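Local coordinates for uncharacterized protein (Leptospirillum rubarum, PDB 3OMD) that is of unknown function, being a small, mainly helical single-chain protein that belongs to the DUF5069 family, at residues D18-G21 and L26-V29; R105-P110 and D114-V119; S118-L123 and T128-W133. All blocks are in the same frame, centred on the assembly; numbering follows the deposited sequence. Where two conformers were deposited one is given.

Contact 1: D18-G21 and L26-V29; sequences DRLG and LKRV
Lys27 stretches across Asp18, Arg19 and Leu20, so that successive parts of one side chain meet three consecutive residues of the loop. Its CG stands beside its own backbone N (chi1 -75°) and the chain is extended beyond that point, which carries the ammonium group away from helix 26-38 and along the loop. Near the base, Lys27 CG packs against Leu20 CB at 3.8 Å. Further out, Lys27 CD passes the backbone oxygen of Asp18 at 3.3 Å, and Lys27 CE lies 3.4 Å from Arg19 O. The end of the chain forms a salt bridge, with Lys27 NZ donating to Asp18 OD1 at 2.8 Å. The amine meets OD1 obliquely, from above the carboxylate and 41° out of its plane. Asp18 reaches it by holding CG anti to its backbone N (chi1 -178°).

Leu20 and Leu26 meet at an oblique angle, their CD2 methyls 3.8 Å apart. Both also touch Leu79 of helix 75-85, and Leu26 reaches Phe54 and Phe65 as well, which places this end of the contact in the interior between helices.

A water joins the two backbones: it donates to Asp18 O at 2.7 Å and accepts from Lys27 N at 2.9 Å. Because Lys27 is the second residue of the helix, its N-H precedes any carbonyl within the helix that could take it, and the water serves that first-turn donor. The chemistry is therefore divided by position, with apolar contact on the buried leucine side and a charge pair on the partly exposed side. Asp75, which Lys27 also touches, would probably add to the negative potential around the ammonium group.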
loop_
_atom_site.group_PDB
_atom_site.type_symbol
_atom_site.label_atom_id
_atom_site.label_comp_id
_atom_site.label_asym_id
_atom_site.label_seq_id
_atom_site.Cartn_x
_atom_site.Cartn_y
_atom_site.Cartn_z
ATOM N N ASP A 18 4.591 4.508 -5.661
ATOM C CA ASP A 18 4.752 5.966 -5.517
ATOM C C ASP A 18 5.473 6.132 -4.159
ATOM O O ASP A 18 4.840 6.124 -3.094
ATOM C CB ASP A 18 3.375 6.621 -5.520
ATOM C CG ASP A 18 3.444 8.146 -5.414
ATOM O OD1 ASP A 18 4.564 8.714 -5.272
ATOM O OD2 ASP A 18 2.352 8.737 -5.453
ATOM N N ARG A 19 6.808 6.265 -4.205
ATOM C CA ARG A 19 7.609 6.071 -2.974
ATOM C C ARG A 19 7.650 7.316 -2.079
ATOM O O ARG A 19 7.550 8.468 -2.561
ATOM C CB ARG A 19 9.031 5.646 -3.334
ATOM C CG ARG A 19 9.068 4.270 -4.023
ATOM C CD ARG A 19 10.490 3.890 -4.449
ATOM N NE ARG A 19 10.492 2.534 -5.006
ATOM C CZ ARG A 19 11.556 1.994 -5.577
ATOM N NH1 ARG A 19 12.700 2.692 -5.672
ATOM N NH2 ARG A 19 11.505 0.751 -6.041
ATOM N N LEU A 20 7.828 7.074 -0.777
ATOM C CA LEU A 20 7.989 8.149 0.204
ATOM C C LEU A 20 9.133 7.676 1.083
ATOM O O LEU A 20 9.105 6.577 1.579
ATOM C CB LEU A 20 6.710 8.313 1.033
ATOM C CG LEU A 20 6.781 9.348 2.182
ATOM C CD1 LEU A 20 7.167 10.732 1.710
ATOM C CD2 LEU A 20 5.423 9.370 2.920
ATOM N N GLY A 21 10.146 8.524 1.275
ATOM C CA GLY A 21 11.313 8.090 2.058
ATOM C C GLY A 21 12.007 6.879 1.423
ATOM O O GLY A 21 12.635 6.084 2.118
ATOM N N LEU A 26 4.155 2.860 1.539
ATOM C CA LEU A 26 3.921 3.829 2.646
ATOM C C LEU A 26 2.845 4.876 2.276
ATOM O O LEU A 26 1.909 5.121 3.068
ATOM C CB LEU A 26 5.248 4.479 3.055
ATOM C CG LEU A 26 5.100 5.574 4.124
ATOM C CD1 LEU A 26 4.375 5.084 5.386
ATOM C CD2 LEU A 26 6.525 6.127 4.455
ATOM N N LYS A 27 2.943 5.500 1.090
ATOM C CA LYS A 27 1.881 6.481 0.723
ATOM C C LYS A 27 0.509 5.796 0.697
ATOM O O LYS A 27 -0.480 6.374 1.150
ATOM C CB LYS A 27 2.171 7.093 -0.648
ATOM C CG LYS A 27 3.317 8.128 -0.611
ATOM C CD LYS A 27 3.401 8.829 -1.957
ATOM C CE LYS A 27 4.504 9.882 -1.938
ATOM N NZ LYS A 27 4.542 10.646 -3.244
ATOM N N ARG A 28 0.459 4.595 0.094
ATOM C CA ARG A 28 -0.794 3.883 -0.072
ATOM C C ARG A 28 -1.430 3.576 1.295
ATOM O O ARG A 28 -2.643 3.751 1.492
ATOM C CB ARG A 28 -0.519 2.576 -0.831
ATOM C CG ARG A 28 -1.798 1.760 -1.136
ATOM C CD ARG A 28 -1.436 0.653 -2.085
ATOM N NE ARG A 28 -2.628 -0.056 -2.557
ATOM C CZ ARG A 28 -3.387 0.350 -3.573
ATOM N NH1 ARG A 28 -3.061 1.434 -4.275
ATOM N NH2 ARG A 28 -4.463 -0.370 -3.915
ATOM N N VAL A 29 -0.617 3.096 2.233
ATOM C CA VAL A 29 -1.165 2.770 3.544
ATOM C C VAL A 29 -1.448 3.996 4.399
ATOM O O VAL A 29 -2.328 3.923 5.260
ATOM C CB VAL A 29 -0.293 1.694 4.259
ATOM C CG1 VAL A 29 1.010 2.277 4.839
ATOM C CG2 VAL A 29 -1.093 1.005 5.342
HETATM O O HOH W 1 5.008 4.813 -0.792
#

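Contact 2: R105-P110 and D114-V119; sequences RSPDSP and DYFRSV
The ring of Pro107 lies obliquely against Phe116. Pro107 CG makes the approach, 3.5 Å from Phe116 CB and 3.6 Å from Phe116 CG, while Pro107 CD lies 3.9 Å from Phe116 CD1. The proline thus covers the root of the aromatic side chain and one ortho position. Phe116 presents this part because its CG is anti to the backbone N (chi1 180°), directing the ring out from helix 110-123 toward the preceding loop. Trp133 supplies an aromatic neighbour, its ring and that of Phe116 meeting edge-to-face.

The other flat group is the guanidinium of Arg117. Asp114 OD1 lies at its edge and in its plane, 2.8 Å from Arg117 NH2. The salt bridge is short, yet its hydrogen bond is weak, since the N-H...O angle is 130°. Trp113 makes a cation-pi contact with the same arginine.

Asp114 also closes the first turn of helix 110-123. Its backbone N donates to Pro110 O at 2.9 Å with an angle of 160°, the i+4 to i (N-H to O) bond of that turn. Its carboxylate carbon, CG, comes within 3.4 Å of that same Pro110 O, so the acidic side chain borders the carbonyl as well. Just ahead, Ser109 occupies the N-cap position and its OG accepts from Lys112 N, a bond that satisfies a first-turn amide.

The contact folds the loop that follows helix 92-104 back against helix 110-123. Pro107 fits between Phe116, Lys112 and Trp113 of that helix and Trp133 at the start of helix 133-140; Phe116 continues inward to Leu136, joining the two helices beyond the loop.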
loop_
_atom_site.group_PDB
_atom_site.type_symbol
_atom_site.label_atom_id
_atom_site.label_comp_id
_atom_site.label_asym_id
_atom_site.label_seq_id
_atom_site.Cartn_x
_atom_site.Cartn_y
_atom_site.Cartn_z
ATOM N N ARG A 105 6.142 -9.684 -5.604
ATOM C CA ARG A 105 5.045 -10.559 -5.121
ATOM C C ARG A 105 4.108 -10.948 -6.245
ATOM O O ARG A 105 3.547 -10.091 -6.923
ATOM C CB ARG A 105 4.269 -9.891 -3.980
ATOM C CG ARG A 105 5.056 -9.854 -2.694
ATOM C CD ARG A 105 4.351 -9.064 -1.560
ATOM N NE ARG A 105 5.182 -9.038 -0.326
ATOM C CZ ARG A 105 5.149 -9.969 0.621
ATOM N NH1 ARG A 105 4.317 -11.000 0.499
ATOM N NH2 ARG A 105 5.945 -9.878 1.689
ATOM N N SER A 106 3.926 -12.255 -6.406
ATOM C CA SER A 106 3.106 -12.807 -7.473
ATOM C C SER A 106 2.194 -13.859 -6.854
ATOM O O SER A 106 2.406 -14.248 -5.707
ATOM C CB SER A 106 4.002 -13.370 -8.573
ATOM O OG SER A 106 4.885 -12.368 -9.058
ATOM N N PRO A 107 1.159 -14.295 -7.592
ATOM C CA PRO A 107 0.224 -15.267 -6.989
ATOM C C PRO A 107 0.979 -16.500 -6.491
ATOM O O PRO A 107 1.770 -17.123 -7.228
ATOM C CB PRO A 107 -0.723 -15.631 -8.149
ATOM C CG PRO A 107 -0.514 -14.608 -9.193
ATOM C CD PRO A 107 0.644 -13.759 -8.868
ATOM N N ASP A 108 0.731 -16.857 -5.238
ATOM C CA ASP A 108 1.604 -17.845 -4.583
ATOM C C ASP A 108 1.157 -19.302 -4.684
ATOM O O ASP A 108 1.758 -20.172 -4.049
ATOM C CB ASP A 108 1.888 -17.464 -3.148
ATOM C CG ASP A 108 0.674 -17.620 -2.254
ATOM O OD1 ASP A 108 -0.364 -18.203 -2.680
ATOM O OD2 ASP A 108 0.766 -17.194 -1.068
ATOM N N SER A 109 0.192 -19.573 -5.557
ATOM C CA SER A 109 -0.359 -20.908 -5.758
ATOM C C SER A 109 -1.072 -20.899 -7.077
ATOM O O SER A 109 -1.492 -19.828 -7.546
ATOM C CB SER A 109 -1.339 -21.281 -4.640
ATOM O OG SER A 109 -2.514 -20.479 -4.734
ATOM N N PRO A 110 -1.305 -22.084 -7.653
ATOM C CA PRO A 110 -2.065 -22.087 -8.888
ATOM C C PRO A 110 -3.498 -21.562 -8.702
ATOM O O PRO A 110 -4.002 -20.906 -9.608
ATOM C CB PRO A 110 -2.042 -23.571 -9.294
ATOM C CG PRO A 110 -0.674 -24.003 -8.774
ATOM C CD PRO A 110 -0.702 -23.411 -7.383
ATOM N N ASP A 114 -4.927 -18.488 -10.965
ATOM C CA ASP A 114 -6.213 -18.435 -11.701
ATOM C C ASP A 114 -6.986 -17.159 -11.373
ATOM O O ASP A 114 -7.511 -16.485 -12.274
ATOM C CB ASP A 114 -7.063 -19.674 -11.406
ATOM C CG ASP A 114 -6.474 -20.945 -11.974
ATOM O OD1 ASP A 114 -5.600 -20.884 -12.875
ATOM O OD2 ASP A 114 -6.891 -22.030 -11.473
ATOM N N TYR A 115 -7.042 -16.809 -10.091
ATOM C CA TYR A 115 -7.747 -15.600 -9.663
ATOM C C TYR A 115 -7.093 -14.349 -10.274
ATOM O O TYR A 115 -7.788 -13.487 -10.858
ATOM C CB TYR A 115 -7.779 -15.548 -8.122
ATOM C CG TYR A 115 -8.258 -14.244 -7.570
ATOM C CD1 TYR A 115 -9.430 -13.649 -8.036
ATOM C CD2 TYR A 115 -7.528 -13.591 -6.560
ATOM C CE1 TYR A 115 -9.881 -12.428 -7.506
ATOM C CE2 TYR A 115 -7.988 -12.394 -6.022
ATOM C CZ TYR A 115 -9.147 -11.811 -6.512
ATOM O OH TYR A 115 -9.579 -10.608 -5.986
ATOM N N PHE A 116 -5.761 -14.250 -10.125
ATOM C CA PHE A 116 -5.024 -13.085 -10.667
ATOM C C PHE A 116 -5.347 -12.899 -12.148
ATOM O O PHE A 116 -5.676 -11.788 -12.609
ATOM C CB PHE A 116 -3.517 -13.351 -10.496
ATOM C CG PHE A 116 -2.625 -12.247 -11.005
ATOM C CD1 PHE A 116 -2.083 -11.320 -10.107
ATOM C CD2 PHE A 116 -2.348 -12.121 -12.347
ATOM C CE1 PHE A 116 -1.237 -10.279 -10.573
ATOM C CE2 PHE A 116 -1.510 -11.093 -12.820
ATOM C CZ PHE A 116 -0.970 -10.159 -11.920
ATOM N N ARG A 117 -5.295 -13.991 -12.894
ATOM C CA ARG A 117 -5.526 -13.860 -14.338
ATOM C C ARG A 117 -6.978 -13.497 -14.678
ATOM O O ARG A 117 -7.214 -12.770 -15.638
ATOM C CB ARG A 117 -5.071 -15.113 -15.073
ATOM C CG ARG A 117 -3.525 -15.230 -14.985
ATOM C CD ARG A 117 -3.063 -16.454 -15.748
ATOM N NE ARG A 117 -3.536 -17.645 -15.067
ATOM C CZ ARG A 117 -3.449 -18.881 -15.559
ATOM N NH1 ARG A 117 -2.896 -19.094 -16.756
ATOM N NH2 ARG A 117 -3.906 -19.905 -14.844
ATOM N N SER A 118 -7.926 -13.968 -13.874
ATOM C CA SER A 118 -9.329 -13.602 -14.066
ATOM C C SER A 118 -9.548 -12.101 -13.835
ATOM O O SER A 118 -10.316 -11.454 -14.563
ATOM C CB SER A 118 -10.197 -14.412 -13.130
ATOM O OG SER A 118 -11.546 -14.131 -13.387
ATOM N N VAL A 119 -8.895 -11.549 -12.812
ATOM C CA VAL A 119 -8.989 -10.099 -12.556
ATOM C C VAL A 119 -8.356 -9.342 -13.709
ATOM O O VAL A 119 -8.957 -8.420 -14.270
ATOM C CB VAL A 119 -8.284 -9.713 -11.238
ATOM C CG1 VAL A 119 -8.303 -8.184 -11.064
ATOM C CG2 VAL A 119 -9.021 -10.367 -10.076
#

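Contact 3: S118-L123 and T128-W133; sequences SVRDSL and TDITTW
Arg120 leaves helix 110-123 toward Ile130, its CG anti to the backbone N and beside the carbonyl carbon. From CB the chain runs outward, and the side chain touches Leu136 of helix 133-140. CD is the first atom to meet the loop, 3.5 Å from Ile130 O and 4.1 Å from Ile130 CB. A bend at chi3 (52°) then turns the guanidinium along the loop. NE faces Asp121 OD1, a weak hydrogen bond, and NH2 makes a second weak one to the same oxygen at 3.4 Å, within a salt bridge. CZ and NH1 have Thr128 CA over one face of the group, 3.8 Å from NH1 and offset toward the rim.

NH1 finishes the path by donating to Ile130 O at 2.9 Å, with an N-H...O angle of 151° and the oxygen only 1° out of the guanidinium plane. A leucine in place of Arg120 would probably leave Ile130 O without this donor and Asp121 without its charge partner. The bond to Ile130 O, with weaker ones to Asp121 on another edge, probably limits the rotation of the guanidinium, and one cation ties the last turn of the helix to the loop that follows.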
loop_
_atom_site.group_PDB
_atom_site.type_symbol
_atom_site.label_atom_id
_atom_site.label_comp_id
_atom_site.label_asym_id
_atom_site.label_seq_id
_atom_site.Cartn_x
_atom_site.Cartn_y
_atom_site.Cartn_z
ATOM N N SER A 118 -7.926 -13.968 -13.874
ATOM C CA SER A 118 -9.329 -13.602 -14.066
ATOM C C SER A 118 -9.548 -12.101 -13.835
ATOM O O SER A 118 -10.316 -11.454 -14.563
ATOM C CB SER A 118 -10.197 -14.412 -13.130
ATOM O OG SER A 118 -11.546 -14.131 -13.387
ATOM N N VAL A 119 -8.895 -11.549 -12.812
ATOM C CA VAL A 119 -8.989 -10.099 -12.556
ATOM C C VAL A 119 -8.356 -9.342 -13.709
ATOM O O VAL A 119 -8.957 -8.420 -14.270
ATOM C CB VAL A 119 -8.284 -9.713 -11.238
ATOM C CG1 VAL A 119 -8.303 -8.184 -11.064
ATOM C CG2 VAL A 119 -9.021 -10.367 -10.076
ATOM N N ARG A 120 -7.140 -9.740 -14.056
ATOM C CA ARG A 120 -6.414 -9.008 -15.080
ATOM C C ARG A 120 -7.143 -9.066 -16.413
ATOM O O ARG A 120 -7.199 -8.078 -17.152
ATOM C CB ARG A 120 -5.047 -9.589 -15.260
ATOM C CG ARG A 120 -4.141 -8.676 -16.093
ATOM C CD ARG A 120 -3.000 -9.458 -16.658
ATOM N NE ARG A 120 -3.411 -10.674 -17.376
ATOM C CZ ARG A 120 -2.627 -11.748 -17.427
ATOM N NH1 ARG A 120 -1.439 -11.730 -16.827
ATOM N NH2 ARG A 120 -3.024 -12.848 -18.026
ATOM N N ASP A 121 -7.678 -10.228 -16.741
ATOM C CA ASP A 121 -8.367 -10.346 -18.035
ATOM C C ASP A 121 -9.638 -9.464 -18.075
ATOM O O ASP A 121 -10.031 -8.967 -19.154
ATOM C CB ASP A 121 -8.648 -11.817 -18.348
ATOM C CG ASP A 121 -7.363 -12.625 -18.705
ATOM O OD1 ASP A 121 -6.228 -12.071 -18.861
ATOM O OD2 ASP A 121 -7.497 -13.868 -18.785
ATOM N N SER A 122 -10.283 -9.262 -16.924
ATOM C CA SER A 122 -11.460 -8.371 -16.854
ATOM C C SER A 122 -11.095 -6.905 -17.029
ATOM O O SER A 122 -11.915 -6.105 -17.489
ATOM C CB SER A 122 -12.268 -8.566 -15.558
ATOM O OG SER A 122 -11.623 -7.971 -14.407
ATOM N N LEU A 123 -9.865 -6.545 -16.697
ATOM C CA LEU A 123 -9.430 -5.147 -16.771
ATOM C C LEU A 123 -8.750 -4.841 -18.081
ATOM O O LEU A 123 -8.989 -3.780 -18.668
ATOM C CB LEU A 123 -8.456 -4.829 -15.620
ATOM C CG LEU A 123 -8.992 -4.831 -14.185
ATOM C CD1 LEU A 123 -7.827 -4.858 -13.209
ATOM C CD2 LEU A 123 -9.874 -3.646 -13.903
ATOM N N THR A 128 -0.582 -9.585 -20.863
ATOM C CA THR A 128 -0.055 -10.832 -20.291
ATOM C C THR A 128 1.320 -10.581 -19.654
ATOM O O THR A 128 1.876 -11.437 -18.957
ATOM C CB THR A 128 0.068 -11.936 -21.359
ATOM O OG1 THR A 128 0.809 -11.422 -22.470
ATOM C CG2 THR A 128 -1.311 -12.397 -21.821
ATOM N N ASP A 129 1.840 -9.384 -19.865
ATOM C CA ASP A 129 3.095 -8.954 -19.240
ATOM C C ASP A 129 2.914 -8.538 -17.786
ATOM O O ASP A 129 3.903 -8.350 -17.067
ATOM C CB ASP A 129 3.691 -7.795 -20.031
ATOM C CG ASP A 129 2.768 -6.586 -20.089
ATOM O OD1 ASP A 129 1.638 -6.701 -20.611
ATOM O OD2 ASP A 129 3.174 -5.516 -19.606
ATOM N N ILE A 130 1.667 -8.336 -17.367
ATOM C CA ILE A 130 1.391 -7.924 -15.977
ATOM C C ILE A 130 1.206 -9.178 -15.146
ATOM O O ILE A 130 0.226 -9.897 -15.346
ATOM C CB ILE A 130 0.150 -6.966 -15.891
ATOM C CG1 ILE A 130 0.499 -5.666 -16.629
ATOM C CG2 ILE A 130 -0.252 -6.711 -14.418
ATOM C CD1 ILE A 130 -0.607 -4.636 -16.621
ATOM N N THR A 131 2.154 -9.437 -14.218
ATOM C CA THR A 131 2.176 -10.699 -13.466
ATOM C C THR A 131 2.353 -10.549 -11.972
ATOM O O THR A 131 2.279 -11.533 -11.227
ATOM C CB THR A 131 3.298 -11.632 -13.968
ATOM O OG1 THR A 131 4.585 -11.035 -13.734
ATOM C CG2 THR A 131 3.117 -11.994 -15.481
ATOM N N THR A 132 2.565 -9.319 -11.522
ATOM C CA THR A 132 2.758 -9.073 -10.091
ATOM C C THR A 132 1.561 -8.329 -9.516
ATOM O O THR A 132 0.889 -7.567 -10.227
ATOM C CB THR A 132 3.997 -8.213 -9.866
ATOM O OG1 THR A 132 3.880 -6.978 -10.619
ATOM C CG2 THR A 132 5.251 -8.972 -10.277
ATOM N N TRP A 133 1.283 -8.555 -8.241
ATOM C CA TRP A 133 0.126 -7.948 -7.600
ATOM C C TRP A 133 0.187 -6.442 -7.642
ATOM O O TRP A 133 -0.859 -5.802 -7.865
ATOM C CB TRP A 133 0.010 -8.405 -6.141
ATOM C CG TRP A 133 -0.416 -9.874 -5.993
ATOM C CD1 TRP A 133 0.311 -10.907 -5.447
ATOM C CD2 TRP A 133 -1.694 -10.422 -6.346
ATOM N NE1 TRP A 133 -0.433 -12.074 -5.463
ATOM C CE2 TRP A 133 -1.664 -11.810 -6.013
ATOM C CE3 TRP A 133 -2.857 -9.880 -6.914
ATOM C CZ2 TRP A 133 -2.753 -12.661 -6.242
ATOM C CZ3 TRP A 133 -3.964 -10.726 -7.121
ATOM C CH2 TRP A 133 -3.890 -12.111 -6.804
#

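In the fold
Along the chain, contact 1 closes before contact 2 opens, and contact 3 begins where contact 2 ends. Contact 1 lies at the start of helix 26-38, its centre 7 Å from that of the chain; contacts 2 and 3 lie about 18 Å out, on the same side. Their centres are 8 Å apart, whereas contact 1 is 24 and 23 Å from them. Contacts 2 and 3 share Ser118 and Val119 of helix 110-123 and touch directly: Phe116 CE2 is 3.3 Å from Ile130 O, and Arg105 O probably accepts from Trp133 N at 3.0 Å. The loops before and after helix 110-123 are thereby joined, while contact 1 sets helix 26-38 beside helices 50-58, 62-69 and 75-85.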